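Microbial serine proteinases; subtilisin (Bacillus subtilis, PDB 2GKO) is a cold-adapted, calcium-loaded subtilisin that hydrolyses peptide bonds in proteins through a serine-protease mechanism. Local coordinates at residues A[77-81]-A[233-237]. Sequence-based numbering, arbitrary orientation.
Sequences GSALA and VYSTW
Two hydroxyls from strand 233-236 close on the bare CA of Gly77: Thr236 OG1 lies 3.2 Å from it and Ser235 OG 3.3 Å. Glycine suits this place because, having no side chain, it keeps clear the side of the helix that the two oxygens occupy, and the helix backbone comes within 5.3 Å of the strand, measured from Gly77 CA to Thr236 CA. One residue on, Ser78 turns OG anti to its own carbonyl carbon (chi1 -64°), where it meets Val233 CG1 at 3.6 Å. Ser235 OG is also 3.2 Å from Ser78 N, an approach that is not a hydrogen bond because the N-H does not aim at the oxygen. Thr236 turns its methyl, CG2, toward Ala81, whose CB lies 4.5 Å away, a loose apolar touch.

No direct hydrogen bond joins the two segments. A water bridges them instead, 2.8 Å from Ser78 OG and donating to Tyr234 O, also at 2.8 Å. The hydroxyls of Ser235 and Thr236 find their partners one turn earlier in helix 71-80, bonding to the carbonyls of His74 and Thr73. Behind them, strand 233-236 pairs antiparallel with strand 242-245, while helix 248-265 packs against Ser78 and Val233 through His254.

The contact thus joins the hairpin of strands 233-236 and 242-245 to the helix that begins at His71, a residue of the pocket holding phenylmethanesulfonic acid and, by subtilase homology, probably the catalytic histidine. Small residues permit the close approach; Ser235 and Thr236 satisfy their buried hydroxyls on main-chain carbonyls of the helix, while Ser78 reaches the strand through the water.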
ATOM      1  N   GLY A  77       2.324   7.506   6.022  1.00  8.71           N
ATOM      2  CA  GLY A  77       1.712   7.605   7.341  1.00  8.63           C
ATOM      3  C   GLY A  77       0.750   6.458   7.614  1.00  9.00           C
ATOM      4  O   GLY A  77       0.715   5.925   8.728  1.00  9.90           O
ATOM      5  N   SER A  78      -0.026   6.051   6.618  1.00  9.04           N
ATOM      6  CA  SER A  78      -0.954   4.958   6.839  1.00  9.00           C
ATOM      7  C   SER A  78      -0.180   3.676   7.064  1.00  9.44           C
ATOM      8  O   SER A  78      -0.584   2.812   7.849  1.00  9.07           O
ATOM      9  CB  SER A  78      -1.949   4.799   5.676  1.00  8.45           C
ATOM     10  OG  SER A  78      -2.784   5.946   5.552  1.00  8.81           O
ATOM     11  N   ALA A  79       0.945   3.527   6.356  1.00  8.49           N
ATOM     12  CA  ALA A  79       1.750   2.327   6.466  1.00  8.85           C
ATOM     13  C   ALA A  79       2.510   2.231   7.802  1.00  8.84           C
ATOM     14  O   ALA A  79       2.595   1.144   8.388  1.00  9.01           O
ATOM     15  CB  ALA A  79       2.745   2.256   5.303  1.00  9.12           C
ATOM     16  N   LEU A  80       3.093   3.334   8.245  1.00  9.52           N
ATOM     17  CA  LEU A  80       4.089   3.258   9.332  1.00  9.93           C
ATOM     18  C   LEU A  80       4.293   4.483  10.232  1.00 10.64           C
ATOM     19  O   LEU A  80       5.315   4.578  10.913  1.00 11.11           O
ATOM     20  CB  LEU A  80       5.440   2.749   8.765  1.00  9.93           C
ATOM     21  CG  LEU A  80       6.071   3.476   7.566  1.00  9.42           C
ATOM     22  CD1 LEU A  80       6.372   4.948   7.830  1.00 11.54           C
ATOM     23  CD2 LEU A  80       7.359   2.736   7.193  1.00 12.02           C
ATOM     24  N   ALA A  81       3.344   5.421  10.257  1.00 10.40           N
ATOM     25  CA  ALA A  81       3.427   6.546  11.209  1.00  9.99           C
ATOM     26  C   ALA A  81       3.553   5.957  12.630  1.00 10.67           C
ATOM     27  O   ALA A  81       2.994   4.910  12.915  1.00 10.52           O
ATOM     28  CB  ALA A  81       2.214   7.437  11.106  1.00 10.25           C
ATOM     29  N   VAL A 233      -9.601   8.736   4.656  1.00  9.80           N
ATOM     30  CA  VAL A 233      -8.444   8.293   5.451  1.00  9.03           C
ATOM     31  C   VAL A 233      -7.607   9.501   5.886  1.00  9.55           C
ATOM     32  O   VAL A 233      -7.099  10.268   5.067  1.00  8.64           O
ATOM     33  CB  VAL A 233      -7.575   7.299   4.662  1.00  8.93           C
ATOM     34  CG1 VAL A 233      -6.285   6.965   5.401  1.00  7.85           C
ATOM     35  CG2 VAL A 233      -8.355   6.042   4.368  1.00  8.70           C
ATOM     36  N   TYR A 234      -7.490   9.662   7.202  1.00  9.13           N
ATOM     37  CA  TYR A 234      -6.711  10.731   7.812  1.00  8.99           C
ATOM     38  C   TYR A 234      -5.308  10.191   7.967  1.00  8.01           C
ATOM     39  O   TYR A 234      -5.106   9.081   8.446  1.00  8.76           O
ATOM     40  CB  TYR A 234      -7.294  11.058   9.206  1.00  8.65           C
ATOM     41  CG  TYR A 234      -6.561  12.069  10.055  1.00  9.92           C
ATOM     42  CD1 TYR A 234      -6.882  13.404   9.971  1.00 10.65           C
ATOM     43  CD2 TYR A 234      -5.578  11.679  10.962  1.00 11.52           C
ATOM     44  CE1 TYR A 234      -6.263  14.342  10.786  1.00 12.53           C
ATOM     45  CE2 TYR A 234      -4.927  12.613  11.763  1.00 12.44           C
ATOM     46  CZ  TYR A 234      -5.289  13.931  11.679  1.00 11.37           C
ATOM     47  OH  TYR A 234      -4.668  14.892  12.463  1.00 14.18           O
ATOM     48  N   SER A 235      -4.327  10.990   7.574  1.00  7.57           N
ATOM     49  CA  SER A 235      -2.930  10.619   7.703  1.00  7.65           C
ATOM     50  C   SER A 235      -2.070  11.858   7.634  1.00  6.56           C
ATOM     51  O   SER A 235      -2.552  12.973   7.576  1.00  7.23           O
ATOM     52  CB  SER A 235      -2.530   9.621   6.590  1.00  7.24           C
ATOM     53  OG  SER A 235      -1.231   9.056   6.793  1.00  8.87           O
ATOM     54  N   THR A 236      -0.766  11.632   7.705  1.00  7.07           N
ATOM     55  CA  THR A 236       0.248  12.674   7.610  1.00  8.02           C
ATOM     56  C   THR A 236       0.243  13.384   6.245  1.00  8.16           C
ATOM     57  O   THR A 236      -0.179  12.806   5.220  1.00  8.59           O
ATOM     58  CB  THR A 236       1.616  12.015   7.884  1.00  8.37           C
ATOM     59  OG1 THR A 236       1.766  10.819   7.098  1.00  8.47           O
ATOM     60  CG2 THR A 236       1.716  11.538   9.336  1.00 10.18           C
ATOM     61  N   TRP A 237       0.695  14.634   6.218  1.00  8.17           N
ATOM     62  CA  TRP A 237       0.743  15.423   4.977  1.00  8.32           C
ATOM     63  C   TRP A 237       2.092  16.102   4.829  1.00  9.22           C
ATOM     64  O   TRP A 237       2.852  16.224   5.806  1.00  9.71           O
ATOM     65  CB  TRP A 237      -0.380  16.438   4.943  1.00  7.98           C
ATOM     66  CG  TRP A 237      -0.804  16.945   3.583  1.00  7.46           C
ATOM     67  CD1 TRP A 237      -0.786  18.234   3.166  1.00  9.01           C
ATOM     68  CD2 TRP A 237      -1.382  16.182   2.519  1.00  7.43           C
ATOM     69  NE1 TRP A 237      -1.283  18.316   1.893  1.00  7.87           N
ATOM     70  CE2 TRP A 237      -1.667  17.081   1.480  1.00  6.87           C
ATOM     71  CE3 TRP A 237      -1.655  14.822   2.325  1.00  7.29           C
ATOM     72  CZ2 TRP A 237      -2.228  16.678   0.271  1.00  7.08           C
ATOM     73  CZ3 TRP A 237      -2.219  14.428   1.127  1.00  9.16           C
ATOM     74  CH2 TRP A 237      -2.497  15.355   0.130  1.00  8.01           C
TER
HETATM   75  O   HOH W   1      -3.937   6.557   8.070  1.00 10.32           O